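Local atomic coordinates of paenibacillus xanthan lyase (Paenibacillus, PDB entry 6F2P), a protein that cleaves the polysaccharide xanthan as a lyase, probably by the beta-elimination common to polysaccharide lyase family 8. Residues A169-I183 / E232-L244. Sequence-based numbering, arbitrary orientation.
Sequences ANRLWESQVIAISGI and ELLSGIADLIFIL. With CA (calcium ion), chain F.
Ala-169 meets both Glu-232 and Leu-233: its CB lies 3.7 Å from Glu-232 OE2, while Leu-233 CD2 rests against its CA. Leu-172 comes next, with CG anti to the backbone N (chi1 171°), a torsion that turns both methyls onto the backbone of helix 229-244. Its CD2 sits 3.6 Å from Gly-236 CA, and its CD1 meets Ile-237; a CB at Gly-236 would run into that CD2, so the absent side chain is what admits the leucine. The Trp-173 ring offers its benzo edge to Glu-232, whose OE2 lies near the ring plane beside CZ2 and CH2, 3.0 Å from CZ2, with carboxylate and ring turned 31° apart. No hydrogen bond joins the two segments. An alanine in place of Glu-232 would probably leave the CZ2-CH2 edge without its carboxylate and open a gap beside Ala-169 CB. Glu-174, which makes no contact with helix 229-244, binds calcium through OE2 at 2.5 Å, together with four waters, Gln-161 and Ser-163. Ser-175 CB touches Leu-240 CD1. The extended chain of Gln-176 reaches across to helix 229-244, bringing OE1 3.3 Å from Gly-236 CA and CG against Leu-240. Ala-179 CB lies 4.0 Å from Leu-240 CD2. Ile-180 and Ile-183 finish the apolar seam on Ile-243: Ile-180 CD1 faces Ile-243 CD1, and Ile-183 CD1 lies 4.1 Å from Ile-243 CG2; Tyr-13 of helix 4-18 packs on both Ile-180 and Ile-243. The axes, 9.8 Å apart at closest approach, run in nearly the same direction, crossing at 22°. Such near-parallel helix packing, burying 576 Å², joins two helices of the N-terminal alpha-helical domain of polysaccharide lyase family 8, a member of the six-hairpin clan, whose alpha/alpha toroid is built from helical hairpins.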
loop_
_atom_site.group_PDB
_atom_site.type_symbol
_atom_site.label_atom_id
_atom_site.label_comp_id
_atom_site.label_asym_id
_atom_site.label_seq_id
_atom_site.Cartn_x
_atom_site.Cartn_y
_atom_site.Cartn_z
ATOM N N ALA A 169 19.551 -9.183 -9.055
ATOM C CA ALA A 169 19.728 -10.260 -10.025
ATOM C C ALA A 169 21.201 -10.514 -10.412
ATOM O O ALA A 169 21.587 -11.642 -10.710
ATOM C CB ALA A 169 18.875 -10.009 -11.255
ATOM N N ASN A 170 22.028 -9.479 -10.400
ATOM C CA ASN A 170 23.442 -9.700 -10.660
ATOM C C ASN A 170 24.045 -10.584 -9.590
ATOM O O ASN A 170 24.900 -11.434 -9.866
ATOM C CB ASN A 170 24.209 -8.382 -10.709
ATOM C CG ASN A 170 23.845 -7.548 -11.902
ATOM O OD1 ASN A 170 23.423 -8.067 -12.946
ATOM N ND2 ASN A 170 24.019 -6.241 -11.768
ATOM N N ARG A 171 23.598 -10.363 -8.359
ATOM C CA ARG A 171 24.124 -11.103 -7.233
ATOM C C ARG A 171 23.719 -12.559 -7.351
ATOM O O ARG A 171 24.510 -13.459 -7.067
ATOM C CB ARG A 171 23.608 -10.527 -5.931
ATOM C CG ARG A 171 24.110 -11.274 -4.714
ATOM C CD ARG A 171 23.721 -10.578 -3.425
ATOM N NE ARG A 171 24.414 -11.193 -2.312
ATOM C CZ ARG A 171 25.556 -10.743 -1.806
ATOM N NH1 ARG A 171 26.128 -11.388 -0.795
ATOM N NH2 ARG A 171 26.120 -9.648 -2.303
ATOM N N LEU A 172 22.481 -12.780 -7.777
ATOM C CA LEU A 172 21.984 -14.128 -8.001
ATOM C C LEU A 172 22.842 -14.830 -9.042
ATOM O O LEU A 172 23.315 -15.951 -8.829
ATOM C CB LEU A 172 20.535 -14.088 -8.473
ATOM C CG LEU A 172 19.976 -15.424 -8.953
ATOM C CD1 LEU A 172 20.075 -16.464 -7.854
ATOM C CD2 LEU A 172 18.537 -15.248 -9.388
ATOM N N TRP A 173 23.048 -14.151 -10.164
ATOM C CA TRP A 173 23.813 -14.718 -11.261
ATOM C C TRP A 173 25.258 -14.953 -10.874
ATOM O O TRP A 173 25.862 -15.936 -11.301
ATOM C CB TRP A 173 23.731 -13.818 -12.480
ATOM C CG TRP A 173 22.349 -13.712 -12.975
ATOM C CD1 TRP A 173 21.387 -14.674 -12.919
ATOM C CD2 TRP A 173 21.745 -12.570 -13.585
ATOM N NE1 TRP A 173 20.219 -14.208 -13.467
ATOM C CE2 TRP A 173 20.411 -12.916 -13.885
ATOM C CE3 TRP A 173 22.205 -11.284 -13.913
ATOM C CZ2 TRP A 173 19.529 -12.025 -14.505
ATOM C CZ3 TRP A 173 21.324 -10.395 -14.526
ATOM C CH2 TRP A 173 20.002 -10.773 -14.814
ATOM N N GLU A 174 25.815 -14.043 -10.084
ATOM C CA GLU A 174 27.132 -14.265 -9.504
ATOM C C GLU A 174 27.113 -15.609 -8.797
ATOM O O GLU A 174 27.992 -16.453 -9.005
ATOM C CB GLU A 174 27.473 -13.170 -8.492
ATOM C CG GLU A 174 27.994 -11.876 -9.075
ATOM C CD GLU A 174 28.277 -10.843 -7.997
ATOM O OE1 GLU A 174 27.375 -10.567 -7.181
ATOM O OE2 GLU A 174 29.401 -10.311 -7.952
ATOM N N SER A 175 26.074 -15.805 -7.989
ATOM C CA SER A 175 25.969 -16.975 -7.131
ATOM C C SER A 175 25.809 -18.240 -7.940
ATOM O O SER A 175 26.481 -19.221 -7.653
ATOM C CB SER A 175 24.814 -16.830 -6.128
ATOM O OG SER A 175 24.933 -15.627 -5.392
ATOM N N GLN A 176 24.920 -18.232 -8.935
ATOM C CA GLN A 176 24.781 -19.384 -9.834
ATOM C C GLN A 176 26.100 -19.735 -10.527
ATOM O O GLN A 176 26.502 -20.889 -10.548
ATOM C CB GLN A 176 23.699 -19.148 -10.896
ATOM C CG GLN A 176 22.274 -19.162 -10.360
ATOM C CD GLN A 176 21.238 -18.780 -11.409
ATOM O OE1 GLN A 176 20.280 -19.518 -11.650
ATOM N NE2 GLN A 176 21.421 -17.616 -12.033
ATOM N N VAL A 177 26.761 -18.726 -11.088
ATOM C CA VAL A 177 27.983 -18.924 -11.836
ATOM C C VAL A 177 29.039 -19.513 -10.932
ATOM O O VAL A 177 29.727 -20.481 -11.284
ATOM C CB VAL A 177 28.494 -17.599 -12.426
ATOM C CG1 VAL A 177 29.950 -17.707 -12.774
ATOM C CG2 VAL A 177 27.686 -17.238 -13.671
ATOM N N ILE A 178 29.144 -18.935 -9.745
ATOM C CA ILE A 178 30.128 -19.385 -8.773
ATOM C C ILE A 178 29.828 -20.797 -8.279
ATOM O O ILE A 178 30.720 -21.637 -8.200
ATOM C CB ILE A 178 30.247 -18.387 -7.619
ATOM C CG1 ILE A 178 31.062 -17.188 -8.093
ATOM C CG2 ILE A 178 30.888 -19.027 -6.414
ATOM C CD1 ILE A 178 31.073 -16.041 -7.141
ATOM N N ALA A 179 28.565 -21.070 -7.986
ATOM C CA ALA A 179 28.165 -22.391 -7.535
ATOM C C ALA A 179 28.412 -23.449 -8.599
ATOM O O ALA A 179 28.925 -24.524 -8.305
ATOM C CB ALA A 179 26.706 -22.381 -7.141
ATOM N N ILE A 180 28.053 -23.162 -9.840
ATOM C CA ILE A 180 28.159 -24.206 -10.851
ATOM C C ILE A 180 29.618 -24.456 -11.222
ATOM O O ILE A 180 30.029 -25.605 -11.384
ATOM C CB ILE A 180 27.302 -23.928 -12.093
ATOM C CG1 ILE A 180 25.836 -23.728 -11.692
ATOM C CG2 ILE A 180 27.430 -25.082 -13.100
ATOM C CD1 ILE A 180 25.350 -24.703 -10.668
ATOM N N SER A 181 30.415 -23.396 -11.323
ATOM C CA SER A 181 31.831 -23.604 -11.576
ATOM C C SER A 181 32.463 -24.422 -10.440
ATOM O O SER A 181 33.242 -25.340 -10.693
ATOM C CB SER A 181 32.576 -22.287 -11.849
ATOM O OG SER A 181 32.379 -21.318 -10.830
ATOM N N GLY A 182 32.085 -24.125 -9.199
ATOM C CA GLY A 182 32.565 -24.890 -8.063
ATOM C C GLY A 182 32.283 -26.377 -8.203
ATOM O O GLY A 182 33.161 -27.203 -7.982
ATOM N N ILE A 183 31.053 -26.717 -8.567
ATOM C CA ILE A 183 30.663 -28.106 -8.757
ATOM C C ILE A 183 31.476 -28.772 -9.867
ATOM O O ILE A 183 31.984 -29.887 -9.707
ATOM C CB ILE A 183 29.179 -28.190 -9.104
ATOM C CG1 ILE A 183 28.340 -27.784 -7.891
ATOM C CG2 ILE A 183 28.817 -29.585 -9.579
ATOM C CD1 ILE A 183 26.852 -27.946 -8.078
ATOM N N GLU A 232 12.772 -13.358 -12.286
ATOM C CA GLU A 232 14.082 -13.958 -12.497
ATOM C C GLU A 232 14.812 -14.323 -11.195
ATOM O O GLU A 232 15.544 -15.308 -11.164
ATOM C CB GLU A 232 14.957 -13.183 -13.515
ATOM C CG GLU A 232 15.594 -11.879 -13.058
ATOM C CD GLU A 232 15.832 -10.899 -14.221
ATOM O OE1 GLU A 232 14.857 -10.510 -14.906
ATOM O OE2 GLU A 232 16.996 -10.507 -14.451
ATOM N N LEU A 233 14.596 -13.566 -10.121
ATOM C CA LEU A 233 15.132 -13.964 -8.821
ATOM C C LEU A 233 14.522 -15.294 -8.398
ATOM O O LEU A 233 15.243 -16.235 -8.066
ATOM C CB LEU A 233 14.849 -12.923 -7.748
ATOM C CG LEU A 233 15.593 -11.591 -7.740
ATOM C CD1 LEU A 233 15.164 -10.802 -6.512
ATOM C CD2 LEU A 233 17.091 -11.785 -7.728
ATOM N N LEU A 234 13.193 -15.367 -8.420
ATOM C CA LEU A 234 12.486 -16.600 -8.089
ATOM C C LEU A 234 13.058 -17.793 -8.851
ATOM O O LEU A 234 13.256 -18.871 -8.281
ATOM C CB LEU A 234 10.993 -16.471 -8.392
ATOM C CG LEU A 234 10.174 -17.754 -8.172
ATOM C CD1 LEU A 234 10.065 -18.138 -6.695
ATOM C CD2 LEU A 234 8.799 -17.646 -8.784
ATOM N N SER A 235 13.336 -17.592 -10.134
ATOM C CA SER A 235 13.822 -18.677 -10.978
ATOM C C SER A 235 15.177 -19.198 -10.523
ATOM O O SER A 235 15.322 -20.383 -10.220
ATOM C CB SER A 235 13.918 -18.226 -12.431
ATOM O OG SER A 235 14.018 -19.352 -13.279
ATOM N N GLY A 236 16.162 -18.306 -10.472
ATOM C CA GLY A 236 17.510 -18.666 -10.066
ATOM C C GLY A 236 17.601 -19.257 -8.670
ATOM O O GLY A 236 18.332 -20.225 -8.441
ATOM N N ILE A 237 16.862 -18.675 -7.731
ATOM C CA ILE A 237 16.839 -19.182 -6.362
ATOM C C ILE A 237 16.183 -20.568 -6.264
ATOM O O ILE A 237 16.708 -21.471 -5.609
ATOM C CB ILE A 237 16.182 -18.176 -5.398
ATOM C CG1 ILE A 237 17.047 -16.916 -5.311
ATOM C CG2 ILE A 237 15.988 -18.799 -4.026
ATOM C CD1 ILE A 237 16.389 -15.763 -4.618
ATOM N N ALA A 238 15.058 -20.750 -6.942
ATOM C CA ALA A 238 14.419 -22.055 -6.946
ATOM C C ALA A 238 15.342 -23.099 -7.577
ATOM O O ALA A 238 15.327 -24.262 -7.183
ATOM C CB ALA A 238 13.085 -21.999 -7.674
ATOM N N ASP A 239 16.152 -22.686 -8.549
ATOM C CA ASP A 239 17.051 -23.630 -9.198
ATOM C C ASP A 239 18.228 -23.963 -8.297
ATOM O O ASP A 239 18.588 -25.128 -8.159
ATOM C CB ASP A 239 17.524 -23.132 -10.569
ATOM C CG ASP A 239 16.556 -23.491 -11.686
ATOM O OD1 ASP A 239 15.537 -24.164 -11.411
ATOM O OD2 ASP A 239 16.818 -23.109 -12.846
ATOM N N LEU A 240 18.815 -22.946 -7.674
ATOM C CA LEU A 240 19.922 -23.180 -6.755
ATOM C C LEU A 240 19.517 -24.066 -5.585
ATOM O O LEU A 240 20.259 -24.969 -5.197
ATOM C CB LEU A 240 20.481 -21.871 -6.228
ATOM C CG LEU A 240 21.786 -21.457 -6.895
ATOM C CD1 LEU A 240 22.416 -20.330 -6.114
ATOM C CD2 LEU A 240 22.733 -22.642 -6.990
ATOM N N ILE A 241 18.340 -23.810 -5.028
ATOM C CA ILE A 241 17.837 -24.640 -3.945
ATOM C C ILE A 241 17.706 -26.089 -4.402
ATOM O O ILE A 241 18.142 -27.003 -3.702
ATOM C CB ILE A 241 16.496 -24.120 -3.400
ATOM C CG1 ILE A 241 16.720 -22.878 -2.543
ATOM C CG2 ILE A 241 15.784 -25.187 -2.588
ATOM C CD1 ILE A 241 15.454 -22.072 -2.355
ATOM N N PHE A 242 17.131 -26.287 -5.587
ATOM C CA PHE A 242 16.904 -27.628 -6.118
ATOM C C PHE A 242 18.204 -28.400 -6.351
ATOM O O PHE A 242 18.300 -29.573 -6.001
ATOM C CB PHE A 242 16.106 -27.556 -7.414
ATOM C CG PHE A 242 15.965 -28.875 -8.114
ATOM C CD1 PHE A 242 14.948 -29.747 -7.774
ATOM C CD2 PHE A 242 16.840 -29.237 -9.136
ATOM C CE1 PHE A 242 14.809 -30.965 -8.423
ATOM C CE2 PHE A 242 16.706 -30.455 -9.791
ATOM C CZ PHE A 242 15.689 -31.318 -9.432
ATOM N N ILE A 243 19.193 -27.745 -6.951
ATOM C CA ILE A 243 20.473 -28.386 -7.247
ATOM C C ILE A 243 21.210 -28.779 -5.964
ATOM O O ILE A 243 21.656 -29.923 -5.798
ATOM C CB ILE A 243 21.377 -27.459 -8.107
ATOM C CG1 ILE A 243 20.695 -27.141 -9.435
ATOM C CG2 ILE A 243 22.745 -28.087 -8.365
ATOM C CD1 ILE A 243 21.279 -25.947 -10.153
ATOM N N LEU A 244 21.314 -27.820 -5.052
ATOM C CA LEU A 244 22.098 -27.998 -3.842
ATOM C C LEU A 244 21.392 -28.873 -2.815
ATOM O O LEU A 244 22.021 -29.368 -1.881
ATOM C CB LEU A 244 22.413 -26.637 -3.236
ATOM C CG LEU A 244 23.252 -25.762 -4.161
ATOM C CD1 LEU A 244 23.447 -24.379 -3.555
ATOM C CD2 LEU A 244 24.581 -26.435 -4.415
HETATM CA CA CA F . 31.599 -10.939 -8.929
HETATM O O HOH W 1 33.844 -10.775 -7.931
HETATM O O HOH W 2 30.181 -9.874 -10.763
HETATM O O HOH W 3 33.158 -10.343 -10.734
HETATM O O HOH W 4 32.064 -8.693 -8.608
#